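Local structure of predicted protease of the collagenase family (Methanopyrus kandleri, 5D88) at residues Y60-T63 and Y64-E67. The protein probably acts as a peptidase of the U32 family, built on a TIM barrel that binds a zinc ion. Residues are numbered along the deposited sequence; the frame is centred on the assembly and turned at random.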
loop_
_atom_site.group_PDB
_atom_site.type_symbol
_atom_site.label_atom_id
_atom_site.label_comp_id
_atom_site.label_asym_id
_atom_site.label_seq_id
_atom_site.Cartn_x
_atom_site.Cartn_y
_atom_site.Cartn_z
ATOM N N TYR A 60 -9.934 -15.151 -11.718
ATOM C CA TYR A 60 -8.535 -15.085 -12.130
ATOM C C TYR A 60 -8.216 -16.376 -12.867
ATOM O O TYR A 60 -8.526 -17.468 -12.362
ATOM C CB TYR A 60 -7.603 -14.918 -10.930
ATOM C CG TYR A 60 -7.795 -13.634 -10.183
ATOM C CD1 TYR A 60 -8.838 -13.489 -9.261
ATOM C CD2 TYR A 60 -6.929 -12.567 -10.380
ATOM C CE1 TYR A 60 -9.015 -12.311 -8.562
ATOM C CE2 TYR A 60 -7.110 -11.360 -9.690
ATOM C CZ TYR A 60 -8.157 -11.247 -8.785
ATOM O OH TYR A 60 -8.354 -10.081 -8.077
ATOM N N PRO A 61 -7.619 -16.311 -14.050
ATOM C CA PRO A 61 -7.417 -17.532 -14.837
ATOM C C PRO A 61 -6.264 -18.352 -14.300
ATOM O O PRO A 61 -5.261 -17.802 -13.841
ATOM C CB PRO A 61 -7.095 -17.005 -16.237
ATOM C CG PRO A 61 -6.545 -15.652 -16.013
ATOM C CD PRO A 61 -7.250 -15.106 -14.801
ATOM N N GLU A 62 -6.419 -19.675 -14.368
ATOM C CA GLU A 62 -5.332 -20.595 -14.077
ATOM C C GLU A 62 -4.308 -20.555 -15.196
ATOM O O GLU A 62 -4.570 -20.076 -16.295
ATOM C CB GLU A 62 -5.851 -22.029 -13.916
ATOM C CG GLU A 62 -7.056 -22.139 -13.004
ATOM C CD GLU A 62 -6.829 -23.039 -11.830
ATOM O OE1 GLU A 62 -6.091 -24.037 -11.968
ATOM O OE2 GLU A 62 -7.397 -22.741 -10.755
ATOM N N THR A 63 -3.122 -21.098 -14.911
ATOM C CA THR A 63 -2.036 -20.976 -15.871
ATOM C C THR A 63 -2.397 -21.600 -17.217
ATOM O O THR A 63 -2.083 -21.029 -18.265
ATOM C CB THR A 63 -0.770 -21.578 -15.282
ATOM O OG1 THR A 63 -0.457 -20.837 -14.099
ATOM C CG2 THR A 63 0.383 -21.473 -16.263
ATOM N N TYR A 64 -3.084 -22.748 -17.227
ATOM C CA TYR A 64 -3.393 -23.351 -18.525
ATOM C C TYR A 64 -4.358 -22.477 -19.311
ATOM O O TYR A 64 -4.304 -22.452 -20.545
ATOM C CB TYR A 64 -3.953 -24.770 -18.370
ATOM C CG TYR A 64 -5.412 -24.812 -17.999
ATOM C CD1 TYR A 64 -6.398 -24.804 -18.983
ATOM C CD2 TYR A 64 -5.809 -24.841 -16.665
ATOM C CE1 TYR A 64 -7.740 -24.829 -18.652
ATOM C CE2 TYR A 64 -7.155 -24.864 -16.323
ATOM C CZ TYR A 64 -8.114 -24.860 -17.323
ATOM O OH TYR A 64 -9.453 -24.882 -16.997
ATOM N N GLU A 65 -5.216 -21.724 -18.620
ATOM C CA GLU A 65 -6.126 -20.807 -19.302
ATOM C C GLU A 65 -5.383 -19.622 -19.891
ATOM O O GLU A 65 -5.693 -19.179 -21.001
ATOM C CB GLU A 65 -7.177 -20.276 -18.345
ATOM C CG GLU A 65 -8.096 -21.272 -17.750
ATOM C CD GLU A 65 -9.082 -20.577 -16.837
ATOM O OE1 GLU A 65 -10.032 -19.958 -17.368
ATOM O OE2 GLU A 65 -8.870 -20.594 -15.602
ATOM N N VAL A 66 -4.445 -19.061 -19.132
ATOM C CA VAL A 66 -3.636 -17.952 -19.625
ATOM C C VAL A 66 -2.997 -18.316 -20.960
ATOM O O VAL A 66 -3.013 -17.532 -21.915
ATOM C CB VAL A 66 -2.582 -17.569 -18.577
ATOM C CG1 VAL A 66 -1.583 -16.558 -19.141
ATOM C CG2 VAL A 66 -3.276 -17.019 -17.354
ATOM N N GLU A 67 -2.430 -19.519 -21.047
ATOM C CA GLU A 67 -1.705 -19.892 -22.256
ATOM C C GLU A 67 -2.651 -20.030 -23.442
ATOM O O GLU A 67 -2.323 -19.608 -24.559
ATOM C CB GLU A 67 -0.908 -21.164 -21.985
ATOM C CG GLU A 67 0.184 -20.865 -20.940
ATOM C CD GLU A 67 1.003 -22.067 -20.497
ATOM O OE1 GLU A 67 0.687 -23.212 -20.898
ATOM O OE2 GLU A 67 1.976 -21.850 -19.732
#
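Glu65 reaches back over the first turn of its helix to Glu62, taking the backbone N-H of that residue on OE2. The bond is nearly straight, 164° at the hydrogen and 2.9 Å from Glu62 N to Glu65 OE2, but the donor arrives from above the carboxylate plane. With chi1 at -63°, Glu65 CG lies beside its own backbone N and the extended chain runs back toward the N-terminus; a glutamate is long enough to reach the N-cap N-H. OE1 forms a salt bridge with Arg59, which helps fix the carboxylate. An alanine in place of Glu65 would remove the carboxylate and is likely to leave the Glu62 N-H without this acceptor and Arg59 without this salt-bridge partner. Glu65 CG also covers one face of the Tyr64 ring, offset toward its rim, while Glu62 CB approaches Tyr64 CD2 obliquely at 3.9 Å. Glu62 O accepts Val66 N at 3.0 Å and, more weakly, Glu65 N; Glu67 N follows on Thr63 O. Pro61, ahead of the helix where its missing N-H costs no helical bond, offers its apolar ring to branched Val66, CG to CG2 3.8 Å; Val66 continues onto Leu113 of helix 98-113. Farther out, Thr63 OG1 bonds to Glu50 and Glu67 OE2 to Tyr108. Opening helix 63-75 after the second TIM-barrel strand is thus half a capping box: the N3 glutamate accepts the N-cap N-H, but the Glu62 carboxylate does not return the bond to Glu65 N.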